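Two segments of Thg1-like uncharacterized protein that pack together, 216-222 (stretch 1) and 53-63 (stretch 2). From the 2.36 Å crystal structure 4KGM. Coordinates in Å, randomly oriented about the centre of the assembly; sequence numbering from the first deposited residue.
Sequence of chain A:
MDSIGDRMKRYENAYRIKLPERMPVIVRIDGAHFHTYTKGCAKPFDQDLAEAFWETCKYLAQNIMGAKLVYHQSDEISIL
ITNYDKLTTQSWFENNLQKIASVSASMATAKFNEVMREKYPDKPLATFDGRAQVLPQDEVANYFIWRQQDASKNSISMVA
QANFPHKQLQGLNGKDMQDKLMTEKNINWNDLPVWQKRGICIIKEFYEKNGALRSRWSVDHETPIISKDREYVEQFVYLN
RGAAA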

ATOM      1  N   ARG A 216     -14.615  11.950 -31.856  1.00 53.67           N
ATOM      2  CA  ARG A 216     -14.175  13.086 -31.054  1.00 47.93           C
ATOM      3  C   ARG A 216     -14.856  13.088 -29.692  1.00 48.99           C
ATOM      4  O   ARG A 216     -15.986  12.620 -29.552  1.00 49.57           O
ATOM      5  CB  ARG A 216     -14.486  14.399 -31.775  1.00 52.75           C
ATOM      6  CG  ARG A 216     -15.944  14.531 -32.187  1.00 57.14           C
ATOM      7  CD  ARG A 216     -16.313  15.957 -32.565  1.00 61.13           C
ATOM      8  NE  ARG A 216     -17.618  16.008 -33.220  1.00 64.27           N
ATOM      9  CZ  ARG A 216     -17.789  16.156 -34.530  1.00 60.07           C
ATOM     10  NH1 ARG A 216     -16.739  16.289 -35.329  1.00 51.58           N
ATOM     11  NH2 ARG A 216     -19.013  16.181 -35.041  1.00 58.87           N
ATOM     12  N   TRP A 217     -14.167  13.620 -28.689  1.00 42.04           N
ATOM     13  CA  TRP A 217     -14.756  13.773 -27.367  1.00 43.34           C
ATOM     14  C   TRP A 217     -15.615  15.030 -27.339  1.00 44.15           C
ATOM     15  O   TRP A 217     -15.169  16.105 -27.740  1.00 42.07           O
ATOM     16  CB  TRP A 217     -13.667  13.841 -26.295  1.00 44.90           C
ATOM     17  CG  TRP A 217     -12.852  12.588 -26.200  1.00 40.42           C
ATOM     18  CD1 TRP A 217     -11.689  12.314 -26.859  1.00 40.40           C
ATOM     19  CD2 TRP A 217     -13.143  11.433 -25.404  1.00 37.19           C
ATOM     20  NE1 TRP A 217     -11.235  11.063 -26.520  1.00 39.18           N
ATOM     21  CE2 TRP A 217     -12.109  10.500 -25.628  1.00 41.06           C
ATOM     22  CE3 TRP A 217     -14.173  11.098 -24.520  1.00 42.08           C
ATOM     23  CZ2 TRP A 217     -12.078   9.255 -25.003  1.00 33.19           C
ATOM     24  CZ3 TRP A 217     -14.140   9.862 -23.900  1.00 41.13           C
ATOM     25  CH2 TRP A 217     -13.100   8.955 -24.144  1.00 37.32           C
ATOM     26  N   SER A 218     -16.850  14.891 -26.871  1.00 41.21           N
ATOM     27  CA  SER A 218     -17.793  16.001 -26.887  1.00 41.43           C
ATOM     28  C   SER A 218     -18.564  16.110 -25.580  1.00 44.18           C
ATOM     29  O   SER A 218     -18.694  15.134 -24.841  1.00 45.72           O
ATOM     30  CB  SER A 218     -18.776  15.850 -28.050  1.00 46.12           C
ATOM     31  OG  SER A 218     -18.092  15.737 -29.287  1.00 57.73           O
ATOM     32  N   VAL A 219     -19.074  17.303 -25.301  1.00 48.53           N
ATOM     33  CA  VAL A 219     -19.910  17.518 -24.131  1.00 40.14           C
ATOM     34  C   VAL A 219     -21.336  17.097 -24.450  1.00 53.44           C
ATOM     35  O   VAL A 219     -21.932  17.580 -25.413  1.00 53.76           O
ATOM     36  CB  VAL A 219     -19.912  18.995 -23.700  1.00 44.52           C
ATOM     37  CG1 VAL A 219     -20.775  19.182 -22.460  1.00 45.20           C
ATOM     38  CG2 VAL A 219     -18.495  19.482 -23.450  1.00 40.25           C
ATOM     39  N   ASP A 220     -21.880  16.188 -23.648  1.00 57.69           N
ATOM     40  CA  ASP A 220     -23.261  15.763 -23.822  1.00 56.51           C
ATOM     41  C   ASP A 220     -24.164  16.485 -22.830  1.00 62.13           C
ATOM     42  O   ASP A 220     -24.208  16.138 -21.650  1.00 60.33           O
ATOM     43  CB  ASP A 220     -23.394  14.249 -23.649  1.00 55.87           C
ATOM     44  CG  ASP A 220     -24.811  13.759 -23.886  1.00 62.19           C
ATOM     45  OD1 ASP A 220     -25.495  14.321 -24.768  1.00 65.70           O
ATOM     46  OD2 ASP A 220     -25.244  12.817 -23.189  1.00 62.79           O
ATOM     47  N   HIS A 221     -24.879  17.496 -23.315  1.00 64.76           N
ATOM     48  CA  HIS A 221     -25.786  18.261 -22.467  1.00 59.01           C
ATOM     49  C   HIS A 221     -27.101  17.516 -22.262  1.00 59.40           C
ATOM     50  O   HIS A 221     -27.951  17.937 -21.478  1.00 62.53           O
ATOM     51  CB  HIS A 221     -26.031  19.651 -23.055  1.00 57.70           C
ATOM     52  CG  HIS A 221     -24.801  20.502 -23.119  1.00 51.00           C
ATOM     53  ND1 HIS A 221     -24.309  21.182 -22.025  1.00 51.79           N
ATOM     54  CD2 HIS A 221     -23.959  20.778 -24.143  1.00 48.92           C
ATOM     55  CE1 HIS A 221     -23.219  21.841 -22.372  1.00 48.81           C
ATOM     56  NE2 HIS A 221     -22.984  21.613 -23.653  1.00 53.11           N
ATOM     57  N   GLU A 222     -27.254  16.404 -22.974  1.00 57.75           N
ATOM     58  CA  GLU A 222     -28.396  15.522 -22.783  1.00 59.88           C
ATOM     59  C   GLU A 222     -27.996  14.354 -21.886  1.00 62.57           C
ATOM     60  O   GLU A 222     -28.602  13.283 -21.939  1.00 55.76           O
ATOM     61  CB  GLU A 222     -28.911  15.008 -24.128  1.00 59.22           C
TER
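Stretch 2 53-63: FWETCKYLAQN

The packing of residues 53-63 on residues 216-222 is a small, largely apolar helix-on-strand contact, in which one side of a helix covers alternate side chains of an extended strand and two waters bridge strand backbone amides to helix side chains. Stretch 2 is helical, its backbone held by i to i+4 hydrogen bonds such as Lys 58 N to Trp 54 O (3.1 Å), and it runs roughly antiparallel to the strand of stretch 1. The N-to-C directions differ by 146°, and the axes approach to 8.5 Å.

The general principle is one of matched periodicities. A strand presents every second side chain to the same side, here Trp 217 and Val 219, while Ser 218 between them points away. A helix brings residues three or four apart to one side, here Trp 54, Lys 58 and Ala 61. The antiparallel sense then sets the pairing, with the later strand residues meeting the earlier helical ones.

Trp 217 makes the largest contribution. Ala 61 CB lies 3.4 Å from Trp 217 CD2 and almost on the normal of the six-membered ring, a CH-pi contact that the small methyl makes at close range. Gln 62 CG comes within 3.5 Å of Trp 217 CD1. Further along, Val 219 CG2 packs 3.9 Å from Trp 54 CB, and the Val 219 side chain also covers one face of the indole. Beyond the strand, His 221 turns its edge toward Trp 54, with CE1 3.6 Å from CH2 and the ring planes at 72°.

Lys 58, its side chain fully extended beyond chi1 (chi2 to chi4 all t), reaches across the strand, its CE 3.6 Å from Trp 217 O. No direct hydrogen bond joins the stretches; instead, one water links Lys 58 NZ (3.1 Å) to Val 219 N (2.8 Å), and another links Gln 62 NE2 (3.0 Å) to Trp 217 N (2.6 Å).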

ATOM      1  N   PHE A  53     -13.437  23.783 -17.700  1.00 35.74           N
ATOM      2  CA  PHE A  53     -13.369  22.415 -17.202  1.00 38.65           C
ATOM      3  C   PHE A  53     -13.708  21.432 -18.314  1.00 42.51           C
ATOM      4  O   PHE A  53     -13.122  20.352 -18.402  1.00 37.76           O
ATOM      5  CB  PHE A  53     -14.330  22.213 -16.029  1.00 31.94           C
ATOM      6  CG  PHE A  53     -13.758  22.611 -14.698  1.00 38.04           C
ATOM      7  CD1 PHE A  53     -12.842  21.797 -14.052  1.00 31.26           C
ATOM      8  CD2 PHE A  53     -14.146  23.792 -14.085  1.00 37.90           C
ATOM      9  CE1 PHE A  53     -12.317  22.158 -12.827  1.00 36.32           C
ATOM     10  CE2 PHE A  53     -13.625  24.157 -12.859  1.00 31.52           C
ATOM     11  CZ  PHE A  53     -12.708  23.339 -12.230  1.00 36.87           C
ATOM     12  N   TRP A  54     -14.656  21.814 -19.163  1.00 41.08           N
ATOM     13  CA  TRP A  54     -15.097  20.950 -20.252  1.00 46.16           C
ATOM     14  C   TRP A  54     -13.983  20.740 -21.272  1.00 40.93           C
ATOM     15  O   TRP A  54     -13.833  19.650 -21.821  1.00 39.66           O
ATOM     16  CB  TRP A  54     -16.346  21.524 -20.924  1.00 43.91           C
ATOM     17  CG  TRP A  54     -17.506  21.673 -19.987  1.00 43.85           C
ATOM     18  CD1 TRP A  54     -17.628  21.134 -18.738  1.00 40.47           C
ATOM     19  CD2 TRP A  54     -18.708  22.421 -20.219  1.00 49.26           C
ATOM     20  NE1 TRP A  54     -18.828  21.499 -18.180  1.00 48.58           N
ATOM     21  CE2 TRP A  54     -19.511  22.287 -19.070  1.00 53.93           C
ATOM     22  CE3 TRP A  54     -19.182  23.187 -21.288  1.00 49.33           C
ATOM     23  CZ2 TRP A  54     -20.762  22.891 -18.958  1.00 54.19           C
ATOM     24  CZ3 TRP A  54     -20.425  23.786 -21.176  1.00 45.66           C
ATOM     25  CH2 TRP A  54     -21.199  23.634 -20.020  1.00 48.24           C
ATOM     26  N   GLU A  55     -13.202  21.787 -21.518  1.00 42.00           N
ATOM     27  CA  GLU A  55     -12.050  21.681 -22.405  1.00 42.13           C
ATOM     28  C   GLU A  55     -10.951  20.872 -21.731  1.00 38.95           C
ATOM     29  O   GLU A  55     -10.186  20.171 -22.390  1.00 37.73           O
ATOM     30  CB  GLU A  55     -11.532  23.065 -22.794  1.00 38.80           C
ATOM     31  CG  GLU A  55     -12.429  23.800 -23.770  1.00 43.56           C
ATOM     32  CD  GLU A  55     -12.619  23.036 -25.066  1.00 51.24           C
ATOM     33  OE1 GLU A  55     -11.611  22.776 -25.758  1.00 55.66           O
ATOM     34  OE2 GLU A  55     -13.775  22.688 -25.390  1.00 45.52           O
ATOM     35  N   THR A  56     -10.879  20.981 -20.408  1.00 39.53           N
ATOM     36  CA  THR A  56      -9.936  20.195 -19.629  1.00 38.01           C
ATOM     37  C   THR A  56     -10.329  18.723 -19.690  1.00 39.99           C
ATOM     38  O   THR A  56      -9.483  17.851 -19.893  1.00 32.16           O
ATOM     39  CB  THR A  56      -9.895  20.662 -18.162  1.00 34.88           C
ATOM     40  OG1 THR A  56      -9.458  22.026 -18.107  1.00 34.97           O
ATOM     41  CG2 THR A  56      -8.943  19.802 -17.350  1.00 33.29           C
ATOM     42  N   CYS A  57     -11.623  18.462 -19.530  1.00 37.04           N
ATOM     43  CA  CYS A  57     -12.156  17.105 -19.588  1.00 36.21           C
ATOM     44  C   CYS A  57     -11.867  16.423 -20.920  1.00 33.91           C
ATOM     45  O   CYS A  57     -11.607  15.223 -20.964  1.00 36.99           O
ATOM     46  CB  CYS A  57     -13.661  17.113 -19.330  1.00 30.44           C
ATOM     47  SG  CYS A  57     -14.121  17.440 -17.620  1.00 36.45           S
ATOM     48  N   LYS A  58     -11.924  17.191 -22.003  1.00 34.40           N
ATOM     49  CA  LYS A  58     -11.608  16.660 -23.323  1.00 37.88           C
ATOM     50  C   LYS A  58     -10.131  16.306 -23.395  1.00 36.27           C
ATOM     51  O   LYS A  58      -9.762  15.215 -23.826  1.00 36.50           O
ATOM     52  CB  LYS A  58     -11.948  17.677 -24.415  1.00 40.74           C
ATOM     53  CG  LYS A  58     -13.431  17.982 -24.567  1.00 43.98           C
ATOM     54  CD  LYS A  58     -13.662  18.968 -25.704  1.00 46.83           C
ATOM     55  CE  LYS A  58     -15.138  19.254 -25.914  1.00 48.15           C
ATOM     56  NZ  LYS A  58     -15.358  20.162 -27.076  1.00 49.37           N
ATOM     57  N   TYR A  59      -9.295  17.245 -22.961  1.00 33.41           N
ATOM     58  CA  TYR A  59      -7.845  17.084 -22.973  1.00 32.52           C
ATOM     59  C   TYR A  59      -7.403  15.846 -22.196  1.00 34.83           C
ATOM     60  O   TYR A  59      -6.458  15.163 -22.586  1.00 29.03           O
ATOM     61  CB  TYR A  59      -7.187  18.339 -22.394  1.00 27.37           C
ATOM     62  CG  TYR A  59      -5.676  18.340 -22.420  1.00 28.13           C
ATOM     63  CD1 TYR A  59      -4.981  18.457 -23.617  1.00 21.88           C
ATOM     64  CD2 TYR A  59      -4.942  18.248 -21.244  1.00 26.91           C
ATOM     65  CE1 TYR A  59      -3.600  18.468 -23.642  1.00 24.20           C
ATOM     66  CE2 TYR A  59      -3.559  18.259 -21.259  1.00 22.78           C
ATOM     67  CZ  TYR A  59      -2.893  18.371 -22.459  1.00 25.02           C
ATOM     68  OH  TYR A  59      -1.517  18.383 -22.478  1.00 31.98           O
ATOM     69  N   LEU A  60      -8.098  15.563 -21.098  1.00 30.95           N
ATOM     70  CA  LEU A  60      -7.794  14.403 -20.269  1.00 33.02           C
ATOM     71  C   LEU A  60      -8.141  13.103 -20.988  1.00 35.11           C
ATOM     72  O   LEU A  60      -7.328  12.181 -21.051  1.00 30.19           O
ATOM     73  CB  LEU A  60      -8.547  14.482 -18.938  1.00 30.48           C
ATOM     74  CG  LEU A  60      -8.043  15.514 -17.929  1.00 30.74           C
ATOM     75  CD1 LEU A  60      -9.051  15.706 -16.809  1.00 31.62           C
ATOM     76  CD2 LEU A  60      -6.696  15.092 -17.367  1.00 27.08           C
ATOM     77  N   ALA A  61      -9.351  13.041 -21.532  1.00 29.62           N
ATOM     78  CA  ALA A  61      -9.833  11.840 -22.203  1.00 27.04           C
ATOM     79  C   ALA A  61      -9.009  11.515 -23.444  1.00 32.83           C
ATOM     80  O   ALA A  61      -8.853  10.350 -23.806  1.00 33.08           O
ATOM     81  CB  ALA A  61     -11.301  11.991 -22.562  1.00 32.58           C
ATOM     82  N   GLN A  62      -8.481  12.552 -24.088  1.00 32.53           N
ATOM     83  CA  GLN A  62      -7.682  12.386 -25.297  1.00 31.89           C
ATOM     84  C   GLN A  62      -6.298  11.817 -25.003  1.00 34.54           C
ATOM     85  O   GLN A  62      -5.676  11.205 -25.872  1.00 30.11           O
ATOM     86  CB  GLN A  62      -7.534  13.725 -26.026  1.00 33.29           C
ATOM     87  CG  GLN A  62      -8.806  14.223 -26.689  1.00 46.28           C
ATOM     88  CD  GLN A  62      -8.745  15.699 -27.045  1.00 47.51           C
ATOM     89  OE1 GLN A  62      -8.054  16.483 -26.390  1.00 40.96           O
ATOM     90  NE2 GLN A  62      -9.472  16.084 -28.088  1.00 48.39           N
ATOM     91  N   ASN A  63      -5.815  12.021 -23.782  1.00 33.28           N
ATOM     92  CA  ASN A  63      -4.440  11.661 -23.445  1.00 32.37           C
ATOM     93  C   ASN A  63      -4.290  10.527 -22.434  1.00 27.16           C
ATOM     94  O   ASN A  63      -3.173  10.171 -22.062  1.00 30.27           O
ATOM     95  CB  ASN A  63      -3.668  12.893 -22.965  1.00 33.43           C
ATOM     96  CG  ASN A  63      -3.303  13.831 -24.101  1.00 38.73           C
ATOM     97  OD1 ASN A  63      -2.246  13.694 -24.719  1.00 34.87           O
ATOM     98  ND2 ASN A  63      -4.180  14.791 -24.382  1.00 31.11           N
TER
HETATM   99  O   HOH W   1     -18.421  19.578 -26.796  1.00 37.86           O
HETATM  100  O   HOH W   2     -11.989  14.979 -29.236  1.00 39.43           O